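Local coordinates for gram-negative insecticidal protein (Chromobacterium piscinae, PDB 6FBM) that acts as an insecticidal toxin, probably by forming pores in target membranes through its MACPF domain, at residues I81-S89 against K99-F109. Sequence-based numbering, arbitrary orientation.
Sequences IEEYREKMS and KLFSASLSVDF
Two basic side chains, Lys99 and Arg85, converge on one carboxylate oxygen. Glu82 OE2 takes Lys99 NZ on its anti side, somewhat out of the carboxylate plane, at 2.8 Å and, through the syn lone pair, Arg85 NH1 of its own helix at 2.9 Å, tilted from the guanidinium plane; this defines a three-residue salt-bridge network. The extended Lys99 chain crosses Arg85 at about a right angle, with CD over one guanidinium face, offset toward its rim. At the edge of that group, Arg85 NH2 donates to Ser102 OG at 3.0 Å, nearly in plane; the backbone carbonyls of Ser307 and Gln309 take further bonds from the guanidinium and probably fix its rotation.

Ser89 OG bridges the two backbones: it accepts from Leu100 N at 2.7 Å, N-H...O 163°, and donates to Arg85 O.

Aromatic and aliphatic side chains carry the rest. The edge of Phe109 points at the face of Tyr84, centroids 5.2 Å apart and planes at 75°, a T-shaped pair, while Leu105 CD2 meets the Tyr84 ring edge 3.7 Å from CE2. Met88 CE packs against Phe101 CB. Separately, Met88 SD comes within 3.4 Å of Ser104 OG.

The axes of helices 81-88 and 102-108 pass 11.0 Å apart at 116°. With helix 111-115 they belong to the helical insertion linking strands 64-78 and 120-134, probably the counterpart of the first transmembrane-hairpin cluster (TMH1) of MACPF proteins, which in pore-forming relatives unfolds to insert into the membrane.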
loop_
_atom_site.group_PDB
_atom_site.type_symbol
_atom_site.label_atom_id
_atom_site.label_comp_id
_atom_site.label_asym_id
_atom_site.label_seq_id
_atom_site.Cartn_x
_atom_site.Cartn_y
_atom_site.Cartn_z
ATOM N N ILE A 81 -49.564 4.725 -0.248
ATOM C CA ILE A 81 -48.448 3.805 -0.521
ATOM C C ILE A 81 -48.495 3.194 -1.933
ATOM O O ILE A 81 -47.454 3.081 -2.591
ATOM C CB ILE A 81 -48.318 2.696 0.547
ATOM C CG1 ILE A 81 -46.984 1.934 0.433
ATOM C CG2 ILE A 81 -49.451 1.683 0.454
ATOM C CD1 ILE A 81 -45.791 2.711 0.944
ATOM N N GLU A 82 -49.685 2.824 -2.410
ATOM C CA GLU A 82 -49.817 2.214 -3.732
ATOM C C GLU A 82 -49.509 3.200 -4.853
ATOM O O GLU A 82 -49.040 2.806 -5.920
ATOM C CB GLU A 82 -51.223 1.635 -3.953
ATOM C CG GLU A 82 -51.662 0.565 -2.958
ATOM C CD GLU A 82 -50.642 -0.538 -2.734
ATOM O OE1 GLU A 82 -50.410 -0.902 -1.551
ATOM O OE2 GLU A 82 -50.081 -1.049 -3.745
ATOM N N GLU A 83 -49.785 4.477 -4.624
ATOM C CA GLU A 83 -49.475 5.494 -5.613
ATOM C C GLU A 83 -47.958 5.746 -5.596
ATOM O O GLU A 83 -47.345 5.930 -6.648
ATOM C CB GLU A 83 -50.275 6.775 -5.351
ATOM C CG GLU A 83 -50.079 7.872 -6.395
ATOM C CD GLU A 83 -50.774 9.159 -6.001
ATOM O OE1 GLU A 83 -50.069 10.122 -5.579
ATOM O OE2 GLU A 83 -52.037 9.185 -6.048
ATOM N N TYR A 84 -47.360 5.751 -4.408
ATOM C CA TYR A 84 -45.906 5.831 -4.288
ATOM C C TYR A 84 -45.214 4.740 -5.104
ATOM O O TYR A 84 -44.296 5.017 -5.868
ATOM C CB TYR A 84 -45.468 5.727 -2.820
ATOM C CG TYR A 84 -43.993 5.576 -2.647
ATOM C CD1 TYR A 84 -43.156 6.684 -2.586
ATOM C CD2 TYR A 84 -43.413 4.310 -2.569
ATOM C CE1 TYR A 84 -41.776 6.528 -2.447
ATOM C CE2 TYR A 84 -42.051 4.150 -2.414
ATOM C CZ TYR A 84 -41.237 5.251 -2.347
ATOM O OH TYR A 84 -39.892 5.065 -2.187
ATOM N N ARG A 85 -45.675 3.509 -4.918
ATOM C CA ARG A 85 -45.175 2.365 -5.665
ATOM C C ARG A 85 -45.283 2.548 -7.166
ATOM O O ARG A 85 -44.348 2.213 -7.881
ATOM C CB ARG A 85 -45.925 1.093 -5.290
ATOM C CG ARG A 85 -45.691 0.666 -3.863
ATOM C CD ARG A 85 -46.600 -0.484 -3.528
ATOM N NE ARG A 85 -46.082 -1.722 -4.063
ATOM C CZ ARG A 85 -46.731 -2.886 -4.083
ATOM N NH1 ARG A 85 -47.973 -2.991 -3.601
ATOM N NH2 ARG A 85 -46.122 -3.958 -4.588
ATOM N N GLU A 86 -46.419 3.059 -7.642
ATOM C CA GLU A 86 -46.608 3.334 -9.079
ATOM C C GLU A 86 -45.646 4.385 -9.558
ATOM O O GLU A 86 -45.034 4.220 -10.621
ATOM C CB GLU A 86 -48.035 3.772 -9.413
ATOM C CG GLU A 86 -48.958 2.586 -9.733
ATOM C CD GLU A 86 -50.443 2.887 -9.539
ATOM O OE1 GLU A 86 -50.760 3.971 -9.006
ATOM O OE2 GLU A 86 -51.289 2.036 -9.911
ATOM N N LYS A 87 -45.528 5.466 -8.788
ATOM C CA LYS A 87 -44.672 6.583 -9.171
ATOM C C LYS A 87 -43.226 6.118 -9.306
ATOM O O LYS A 87 -42.554 6.461 -10.257
ATOM C CB LYS A 87 -44.783 7.730 -8.168
ATOM C CG LYS A 87 -46.021 8.596 -8.283
ATOM C CD LYS A 87 -46.237 9.408 -7.002
ATOM C CE LYS A 87 -47.299 10.478 -7.151
ATOM N NZ LYS A 87 -46.793 11.635 -7.921
ATOM N N MET A 88 -42.791 5.298 -8.364
ATOM C CA MET A 88 -41.452 4.737 -8.370
ATOM C C MET A 88 -41.178 3.819 -9.570
ATOM O O MET A 88 -40.034 3.687 -9.978
ATOM C CB MET A 88 -41.234 3.953 -7.078
ATOM C CG MET A 88 -39.789 3.689 -6.750
ATOM S SD MET A 88 -39.573 2.588 -5.327
ATOM C CE MET A 88 -40.955 1.427 -5.393
ATOM N N SER A 89 -42.216 3.200 -10.120
ATOM C CA SER A 89 -42.099 2.287 -11.269
ATOM C C SER A 89 -42.167 2.934 -12.651
ATOM O O SER A 89 -42.011 2.237 -13.657
ATOM C CB SER A 89 -43.207 1.245 -11.204
ATOM O OG SER A 89 -43.306 0.716 -9.900
ATOM N N LYS A 99 -46.623 -2.166 -10.483
ATOM C CA LYS A 99 -45.884 -1.713 -9.304
ATOM C C LYS A 99 -44.617 -2.553 -9.159
ATOM O O LYS A 99 -44.652 -3.713 -8.722
ATOM C CB LYS A 99 -46.753 -1.820 -8.040
ATOM C CG LYS A 99 -48.037 -1.017 -8.116
ATOM C CD LYS A 99 -48.979 -1.288 -6.952
ATOM C CE LYS A 99 -50.388 -0.888 -7.350
ATOM N NZ LYS A 99 -51.368 -1.162 -6.260
ATOM N N LEU A 100 -43.498 -1.936 -9.531
ATOM C CA LEU A 100 -42.200 -2.586 -9.566
ATOM C C LEU A 100 -41.436 -2.281 -8.314
ATOM O O LEU A 100 -41.859 -1.460 -7.506
ATOM C CB LEU A 100 -41.403 -2.097 -10.765
ATOM C CG LEU A 100 -42.047 -2.235 -12.145
ATOM C CD1 LEU A 100 -41.145 -1.618 -13.195
ATOM C CD2 LEU A 100 -42.314 -3.698 -12.461
ATOM N N PHE A 101 -40.324 -2.978 -8.152
ATOM C CA PHE A 101 -39.343 -2.697 -7.102
ATOM C C PHE A 101 -39.910 -2.796 -5.684
ATOM O O PHE A 101 -39.576 -1.995 -4.816
ATOM C CB PHE A 101 -38.679 -1.328 -7.341
ATOM C CG PHE A 101 -38.302 -1.090 -8.769
ATOM C CD1 PHE A 101 -37.529 -2.020 -9.467
ATOM C CD2 PHE A 101 -38.728 0.047 -9.432
ATOM C CE1 PHE A 101 -37.194 -1.810 -10.794
ATOM C CE2 PHE A 101 -38.385 0.264 -10.768
ATOM C CZ PHE A 101 -37.623 -0.672 -11.451
ATOM N N SER A 102 -40.742 -3.811 -5.456
ATOM C CA SER A 102 -41.404 -4.007 -4.145
ATOM C C SER A 102 -40.412 -4.230 -3.002
ATOM O O SER A 102 -40.686 -3.833 -1.879
ATOM C CB SER A 102 -42.447 -5.144 -4.198
ATOM O OG SER A 102 -43.388 -4.933 -5.245
ATOM N N ALA A 103 -39.253 -4.823 -3.276
ATOM C CA ALA A 103 -38.272 -5.058 -2.214
ATOM C C ALA A 103 -37.639 -3.764 -1.679
ATOM O O ALA A 103 -37.172 -3.736 -0.548
ATOM C CB ALA A 103 -37.196 -6.028 -2.692
ATOM N N SER A 104 -37.645 -2.688 -2.462
ATOM C CA SER A 104 -37.112 -1.397 -1.999
ATOM C C SER A 104 -37.958 -0.765 -0.896
ATOM O O SER A 104 -37.425 -0.024 -0.070
ATOM C CB SER A 104 -36.997 -0.424 -3.157
ATOM O OG SER A 104 -38.297 -0.119 -3.645
ATOM N N LEU A 105 -39.253 -1.068 -0.874
ATOM C CA LEU A 105 -40.148 -0.569 0.185
ATOM C C LEU A 105 -39.624 -0.802 1.590
ATOM O O LEU A 105 -39.623 0.123 2.397
ATOM C CB LEU A 105 -41.544 -1.178 0.078
ATOM C CG LEU A 105 -42.354 -0.744 -1.134
ATOM C CD1 LEU A 105 -43.612 -1.591 -1.194
ATOM C CD2 LEU A 105 -42.714 0.722 -1.062
ATOM N N SER A 106 -39.197 -2.019 1.888
ATOM C CA SER A 106 -38.683 -2.329 3.229
ATOM C C SER A 106 -37.256 -1.870 3.427
ATOM O O SER A 106 -36.804 -1.755 4.547
ATOM C CB SER A 106 -38.842 -3.808 3.565
ATOM O OG SER A 106 -40.203 -4.051 3.813
ATOM N N VAL A 107 -36.544 -1.629 2.340
ATOM C CA VAL A 107 -35.274 -0.927 2.396
ATOM C C VAL A 107 -35.537 0.530 2.815
ATOM O O VAL A 107 -34.874 1.030 3.719
ATOM C CB VAL A 107 -34.486 -1.026 1.060
ATOM C CG1 VAL A 107 -33.293 -0.040 1.028
ATOM C CG2 VAL A 107 -34.032 -2.468 0.866
ATOM N N ASP A 108 -36.525 1.165 2.193
ATOM C CA ASP A 108 -36.800 2.592 2.396
ATOM C C ASP A 108 -37.647 2.955 3.620
ATOM O O ASP A 108 -37.497 4.052 4.156
ATOM C CB ASP A 108 -37.492 3.174 1.161
ATOM C CG ASP A 108 -36.595 3.181 -0.071
ATOM O OD1 ASP A 108 -35.338 3.195 0.060
ATOM O OD2 ASP A 108 -37.163 3.157 -1.182
ATOM N N PHE A 109 -38.554 2.067 4.026
ATOM C CA PHE A 109 -39.550 2.352 5.065
ATOM C C PHE A 109 -39.706 1.172 5.998
ATOM O O PHE A 109 -39.587 0.023 5.576
ATOM C CB PHE A 109 -40.921 2.620 4.438
ATOM C CG PHE A 109 -40.902 3.632 3.334
ATOM C CD1 PHE A 109 -40.599 4.952 3.593
ATOM C CD2 PHE A 109 -41.194 3.254 2.031
ATOM C CE1 PHE A 109 -40.599 5.888 2.575
ATOM C CE2 PHE A 109 -41.184 4.171 1.001
ATOM C CZ PHE A 109 -40.879 5.496 1.272
#